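Local structure of protein-glutaminase (Chryseobacterium proteolyticum, 2ZK9) at residues A[12-17]-A[54-59]; A[104-109]-A[118-123]. The protein deamidates glutamine side chains within proteins, hydrolysing them to glutamate with release of ammonia. One frame throughout, in Å; residues are numbered along the deposited sequence. Where two conformers were deposited one is given.

Interaction 1: residues A[12-17]-A[54-59]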
loop_
_atom_site.group_PDB
_atom_site.type_symbol
_atom_site.label_atom_id
_atom_site.label_comp_id
_atom_site.label_asym_id
_atom_site.label_seq_id
_atom_site.Cartn_x
_atom_site.Cartn_y
_atom_site.Cartn_z
ATOM N N ASN A 12 14.623 -0.616 -7.034
ATOM C CA ASN A 12 13.925 -0.210 -8.277
ATOM C C ASN A 12 13.327 -1.390 -8.990
ATOM O O ASN A 12 12.221 -1.348 -9.523
ATOM C CB ASN A 12 14.924 0.553 -9.175
ATOM C CG ASN A 12 15.213 1.924 -8.599
ATOM O OD1 ASN A 12 14.468 2.571 -7.871
ATOM N ND2 ASN A 12 16.405 2.418 -9.014
ATOM N N SER A 13 14.033 -2.489 -9.021
ATOM C CA SER A 13 13.508 -3.716 -9.585
ATOM C C SER A 13 12.222 -4.120 -8.876
ATOM O O SER A 13 11.228 -4.546 -9.501
ATOM C CB SER A 13 14.577 -4.842 -9.487
ATOM O OG SER A 13 13.952 -6.028 -9.928
ATOM N N LEU A 14 12.260 -4.104 -7.545
ATOM C CA LEU A 14 11.080 -4.495 -6.781
ATOM C C LEU A 14 9.916 -3.516 -7.059
ATOM O O LEU A 14 8.756 -3.963 -7.206
ATOM C CB LEU A 14 11.420 -4.560 -5.310
ATOM C CG LEU A 14 12.378 -5.629 -4.864
ATOM C CD1 LEU A 14 12.868 -5.323 -3.456
ATOM C CD2 LEU A 14 11.648 -6.982 -4.911
ATOM N N PHE A 15 10.181 -2.220 -7.136
ATOM C CA PHE A 15 9.138 -1.262 -7.499
ATOM C C PHE A 15 8.517 -1.640 -8.852
ATOM O O PHE A 15 7.285 -1.654 -8.997
ATOM C CB PHE A 15 9.708 0.161 -7.510
ATOM C CG PHE A 15 8.615 1.144 -7.853
ATOM C CD1 PHE A 15 8.371 1.561 -9.157
ATOM C CD2 PHE A 15 7.818 1.629 -6.869
ATOM C CE1 PHE A 15 7.328 2.410 -9.421
ATOM C CE2 PHE A 15 6.763 2.468 -7.132
ATOM C CZ PHE A 15 6.499 2.820 -8.409
ATOM N N ASN A 16 9.371 -1.909 -9.838
ATOM C CA ASN A 16 8.851 -2.281 -11.143
ATOM C C ASN A 16 8.029 -3.553 -11.103
ATOM O O ASN A 16 6.983 -3.673 -11.780
ATOM C CB ASN A 16 10.034 -2.384 -12.139
ATOM C CG ASN A 16 10.634 -1.047 -12.465
ATOM O OD1 ASN A 16 10.038 0.024 -12.351
ATOM N ND2 ASN A 16 11.912 -1.165 -12.878
ATOM N N GLN A 17 8.486 -4.540 -10.337
ATOM C CA GLN A 17 7.729 -5.781 -10.196
ATOM C C GLN A 17 6.344 -5.512 -9.632
ATOM O O GLN A 17 5.350 -6.105 -10.087
ATOM C CB GLN A 17 8.453 -6.789 -9.311
ATOM C CG GLN A 17 9.793 -7.246 -9.913
ATOM C CD GLN A 17 10.436 -8.154 -8.931
ATOM O OE1 GLN A 17 9.750 -9.082 -8.494
ATOM N NE2 GLN A 17 11.681 -7.881 -8.557
ATOM N N MET A 54 8.449 -10.722 -0.700
ATOM C CA MET A 54 8.796 -11.997 -0.160
ATOM C C MET A 54 9.143 -13.009 -1.245
ATOM O O MET A 54 10.034 -13.831 -1.050
ATOM C CB MET A 54 7.696 -12.510 0.787
ATOM C CG MET A 54 7.570 -11.719 2.054
ATOM S SD MET A 54 6.337 -12.285 3.198
ATOM C CE MET A 54 6.937 -13.881 3.689
ATOM N N ASN A 55 8.473 -12.954 -2.368
ATOM C CA ASN A 55 8.819 -13.815 -3.493
ATOM C C ASN A 55 10.288 -13.643 -3.828
ATOM O O ASN A 55 10.920 -14.594 -4.253
ATOM C CB ASN A 55 7.885 -13.510 -4.650
ATOM C CG ASN A 55 6.436 -14.051 -4.520
ATOM O OD1 ASN A 55 6.163 -14.984 -3.723
ATOM N ND2 ASN A 55 5.599 -13.453 -5.340
ATOM N N ASN A 56 10.797 -12.443 -3.663
ATOM C CA ASN A 56 12.161 -12.040 -3.946
ATOM C C ASN A 56 13.123 -12.253 -2.788
ATOM O O ASN A 56 14.295 -11.925 -2.912
ATOM C CB ASN A 56 12.236 -10.543 -4.325
ATOM C CG ASN A 56 11.861 -10.227 -5.741
ATOM O OD1 ASN A 56 12.640 -10.161 -6.709
ATOM N ND2 ASN A 56 10.572 -10.084 -6.012
ATOM N N GLY A 57 12.662 -12.770 -1.664
ATOM C CA GLY A 57 13.491 -13.005 -0.481
ATOM C C GLY A 57 13.584 -11.807 0.455
ATOM O O GLY A 57 14.526 -11.803 1.258
ATOM N N TYR A 58 12.670 -10.845 0.396
ATOM C CA TYR A 58 12.685 -9.683 1.266
ATOM C C TYR A 58 11.409 -9.563 2.056
ATOM O O TYR A 58 10.316 -9.922 1.609
ATOM C CB TYR A 58 12.900 -8.380 0.451
ATOM C CG TYR A 58 14.179 -8.469 -0.346
ATOM C CD1 TYR A 58 14.190 -8.594 -1.716
ATOM C CD2 TYR A 58 15.387 -8.429 0.322
ATOM C CE1 TYR A 58 15.345 -8.685 -2.423
ATOM C CE2 TYR A 58 16.577 -8.577 -0.371
ATOM C CZ TYR A 58 16.533 -8.707 -1.763
ATOM O OH TYR A 58 17.698 -8.810 -2.469
ATOM N N ASP A 59 11.521 -8.946 3.229
ATOM C CA ASP A 59 10.371 -8.476 3.965
ATOM C C ASP A 59 10.456 -6.938 4.058
ATOM O O ASP A 59 11.416 -6.332 3.572
ATOM C CB ASP A 59 10.222 -9.169 5.313
ATOM C CG ASP A 59 8.809 -9.261 5.865
ATOM O OD1 ASP A 59 7.907 -8.594 5.322
ATOM O OD2 ASP A 59 8.585 -10.051 6.822
#
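Leu14, in the middle of helix 8-19, lies opposite Asn56, just beyond helix 42-55, with 8.1 Å between their CA atoms at the closest backbone approach. Gln17 and Asn56 illustrate how two side-chain amides can satisfy one another. Asn56 ND2 donates to Gln17 OE1 at 2.8 Å with an N-H...O angle of 161°, and Gln17 NE2 returns a similarly straight bond of 3.1 Å to Asn56 OD1. Beyond CG the Gln17 chain is extended (chi2 177°), which carries its amide across to meet the other coming from the opposite direction. The planes are turned 48° apart; each acceptor lies near the plane of the donating amide, while each donor sits tilted from the plane of the accepting carbonyl. Asn56 ND2 has a second acceptor, Ile52 O in helix 42-55, tying the pair to that helix. Leu14, Gln17, Asn56 and Gly57 were each modelled in two conformers, so the pairing belongs to one of them. Leu14 forks beside the amide pair: CD2 lies over the amide of Asn56, 3.4 Å from its CG, and CD1 meets Tyr58 CD1 obliquely at 3.9 Å; both residues also pack on Ile5 of strand 4-5. Gly57, with positive phi and two bonds back into the last turn, one from its N to Met54 O, ends helix 42-55 in a Schellman motif, and this capped terminus is what docks against helix 8-19.

Interaction 2: residues A[104-109]-A[118-123]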
loop_
_atom_site.group_PDB
_atom_site.type_symbol
_atom_site.label_atom_id
_atom_site.label_comp_id
_atom_site.label_asym_id
_atom_site.label_seq_id
_atom_site.Cartn_x
_atom_site.Cartn_y
_atom_site.Cartn_z
ATOM N N PRO A 104 1.968 2.738 -5.184
ATOM C CA PRO A 104 1.501 3.204 -6.506
ATOM C C PRO A 104 0.100 3.722 -6.561
ATOM O O PRO A 104 -0.279 4.273 -7.601
ATOM C CB PRO A 104 1.691 1.947 -7.375
ATOM C CG PRO A 104 2.792 1.188 -6.743
ATOM C CD PRO A 104 2.485 1.356 -5.268
ATOM N N SER A 105 -0.713 3.571 -5.534
ATOM C CA SER A 105 -2.021 4.236 -5.519
ATOM C C SER A 105 -1.908 5.759 -5.371
ATOM O O SER A 105 -2.818 6.444 -5.747
ATOM C CB SER A 105 -2.991 3.646 -4.503
ATOM O OG SER A 105 -2.695 3.973 -3.133
ATOM N N LEU A 106 -0.792 6.226 -4.832
ATOM C CA LEU A 106 -0.521 7.649 -4.629
ATOM C C LEU A 106 0.688 8.135 -5.410
ATOM O O LEU A 106 0.744 9.329 -5.707
ATOM C CB LEU A 106 -0.398 7.981 -3.147
ATOM C CG LEU A 106 -1.669 7.755 -2.331
ATOM C CD1 LEU A 106 -1.379 8.027 -0.854
ATOM C CD2 LEU A 106 -2.811 8.602 -2.824
ATOM N N PHE A 107 1.681 7.308 -5.622
ATOM C CA PHE A 107 2.938 7.653 -6.237
ATOM C C PHE A 107 3.291 6.579 -7.245
ATOM O O PHE A 107 3.944 5.563 -6.955
ATOM C CB PHE A 107 4.030 7.822 -5.172
ATOM C CG PHE A 107 3.730 8.948 -4.239
ATOM C CD1 PHE A 107 4.091 10.234 -4.553
ATOM C CD2 PHE A 107 3.108 8.700 -3.026
ATOM C CE1 PHE A 107 3.877 11.282 -3.694
ATOM C CE2 PHE A 107 2.839 9.730 -2.155
ATOM C CZ PHE A 107 3.255 10.999 -2.471
ATOM N N SER A 108 2.884 6.786 -8.474
ATOM C CA SER A 108 3.031 5.788 -9.517
ATOM C C SER A 108 4.430 5.632 -10.104
ATOM O O SER A 108 4.703 4.657 -10.808
ATOM C CB SER A 108 2.095 6.158 -10.704
ATOM O OG SER A 108 2.294 7.502 -11.119
ATOM N N SER A 109 5.320 6.590 -9.815
ATOM C CA SER A 109 6.599 6.635 -10.497
ATOM C C SER A 109 7.750 6.024 -9.730
ATOM O O SER A 109 8.761 5.730 -10.350
ATOM C CB SER A 109 6.975 8.062 -10.946
ATOM O OG SER A 109 6.084 8.492 -11.968
ATOM N N ARG A 118 2.820 10.513 3.740
ATOM C CA ARG A 118 1.774 10.951 4.678
ATOM C C ARG A 118 1.153 12.260 4.232
ATOM O O ARG A 118 -0.043 12.490 4.375
ATOM C CB ARG A 118 2.315 11.066 6.084
ATOM C CG ARG A 118 2.656 9.684 6.697
ATOM C CD ARG A 118 2.851 9.763 8.222
ATOM N NE ARG A 118 3.888 10.693 8.634
ATOM C CZ ARG A 118 5.167 10.389 8.673
ATOM N NH1 ARG A 118 5.632 9.203 8.336
ATOM N NH2 ARG A 118 6.041 11.345 9.071
ATOM N N ASN A 119 1.992 13.167 3.676
ATOM C CA ASN A 119 1.418 14.439 3.190
ATOM C C ASN A 119 0.432 14.215 2.041
ATOM O O ASN A 119 -0.558 14.969 1.983
ATOM C CB ASN A 119 2.581 15.358 2.816
ATOM C CG ASN A 119 2.077 16.718 2.389
ATOM O OD1 ASN A 119 2.178 17.022 1.195
ATOM N ND2 ASN A 119 1.539 17.499 3.279
ATOM N N ALA A 120 0.634 13.216 1.181
ATOM C CA ALA A 120 -0.333 12.902 0.146
ATOM C C ALA A 120 -1.609 12.326 0.683
ATOM O O ALA A 120 -2.610 12.269 -0.051
ATOM C CB ALA A 120 0.280 11.960 -0.876
ATOM N N CYS A 121 -1.610 11.868 1.943
ATOM C CA CYS A 121 -2.817 11.398 2.614
ATOM C C CYS A 121 -3.604 12.500 3.289
ATOM O O CYS A 121 -4.648 12.225 3.875
ATOM C CB CYS A 121 -2.426 10.332 3.647
ATOM S SG CYS A 121 -1.699 8.841 2.956
ATOM N N VAL A 122 -3.105 13.737 3.217
ATOM C CA VAL A 122 -3.797 14.899 3.755
ATOM C C VAL A 122 -3.798 15.981 2.674
ATOM O O VAL A 122 -3.372 17.119 2.877
ATOM C CB VAL A 122 -3.227 15.354 5.099
ATOM C CG1 VAL A 122 -3.692 14.355 6.179
ATOM C CG2 VAL A 122 -1.717 15.530 5.086
ATOM N N ASN A 123 -4.318 15.630 1.502
ATOM C CA ASN A 123 -4.286 16.463 0.313
ATOM C C ASN A 123 -5.438 17.467 0.377
ATOM O O ASN A 123 -6.593 17.086 0.182
ATOM C CB ASN A 123 -4.353 15.560 -0.917
ATOM C CG ASN A 123 -4.160 16.328 -2.190
ATOM O OD1 ASN A 123 -4.460 17.503 -2.293
ATOM N ND2 ASN A 123 -3.659 15.602 -3.184
#
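Leu106 and Phe107, neighbours in the loop that follows strand 97-102, both reach Ala120, and Leu106 also Cys121, where helix 114-120 gives way to a loop; every contact between the two segments is apolar. The backbones come closest at Leu106 and Ala120, whose CA atoms are 7.1 Å apart.

Among the aliphatic contacts, one methyl of Leu106 does the work. Its CD1 lies 3.9 Å from Cys121 SG and, more loosely, 4.3 Å from Ala120 CB, so a single branch spans two consecutive residues. Leu106 CG stands anti to its own carbonyl carbon (chi1 -64°) with the chain extended beyond it, which sends CD1 forward as the leading atom.

The aromatic contact falls to Phe107. Its CA-CB bond does not aim at the helix, yet the far end of the ring reaches it: CZ is 3.5 Å and CE2 3.6 Å from Ala120 CB. The methyl meets the ring obliquely, over the CE2-CZ bond. Ala120 is thus touched by both loop residues. Trp117, a turn earlier in the helix, packs on Leu106 and Phe107 as well, while His83 of strand 82-91 touches Leu106 and Cys121.

Polar interactions within segment 118-123 hold its own shape. Cys121 N bonds to Arg118 O at 3.0 Å and Val122 N to Asn119 O at 3.1 Å, which keeps the peptide coiled as it presents Ala120 and Cys121. Arg118 points away from the loop, forming a salt bridge with Asp114 and a cation-pi contact with Tyr134.

With no hydrogen bond or salt bridge joining the segments, their mutual fit depends on the shapes of a leucine branch, the outer end of a ring, a small methyl and a sulfur atom, and no directional bond runs directly between them.

The two contacts follow one another along the chain and, although their centres are 20 Å apart, they touch through a single ring. Phe15, which takes no part in the amide pairing of interaction 1, reaches the loop of interaction 2: its CZ lies 3.5 Å from Ser108 O, and its CE2 4.2 Å from Pro104 CG. Helix 8-19 therefore meets residues 54-59 through Leu14 and Gln17 and the 104-109 loop through Phe15. A bound sodium ion lies about 10 Å from the side chain of Cys121, too far for that residue to coordinate it. All four segments fall within the glutaminase family sequence, which belongs to the papain-like CA clan of peptidases.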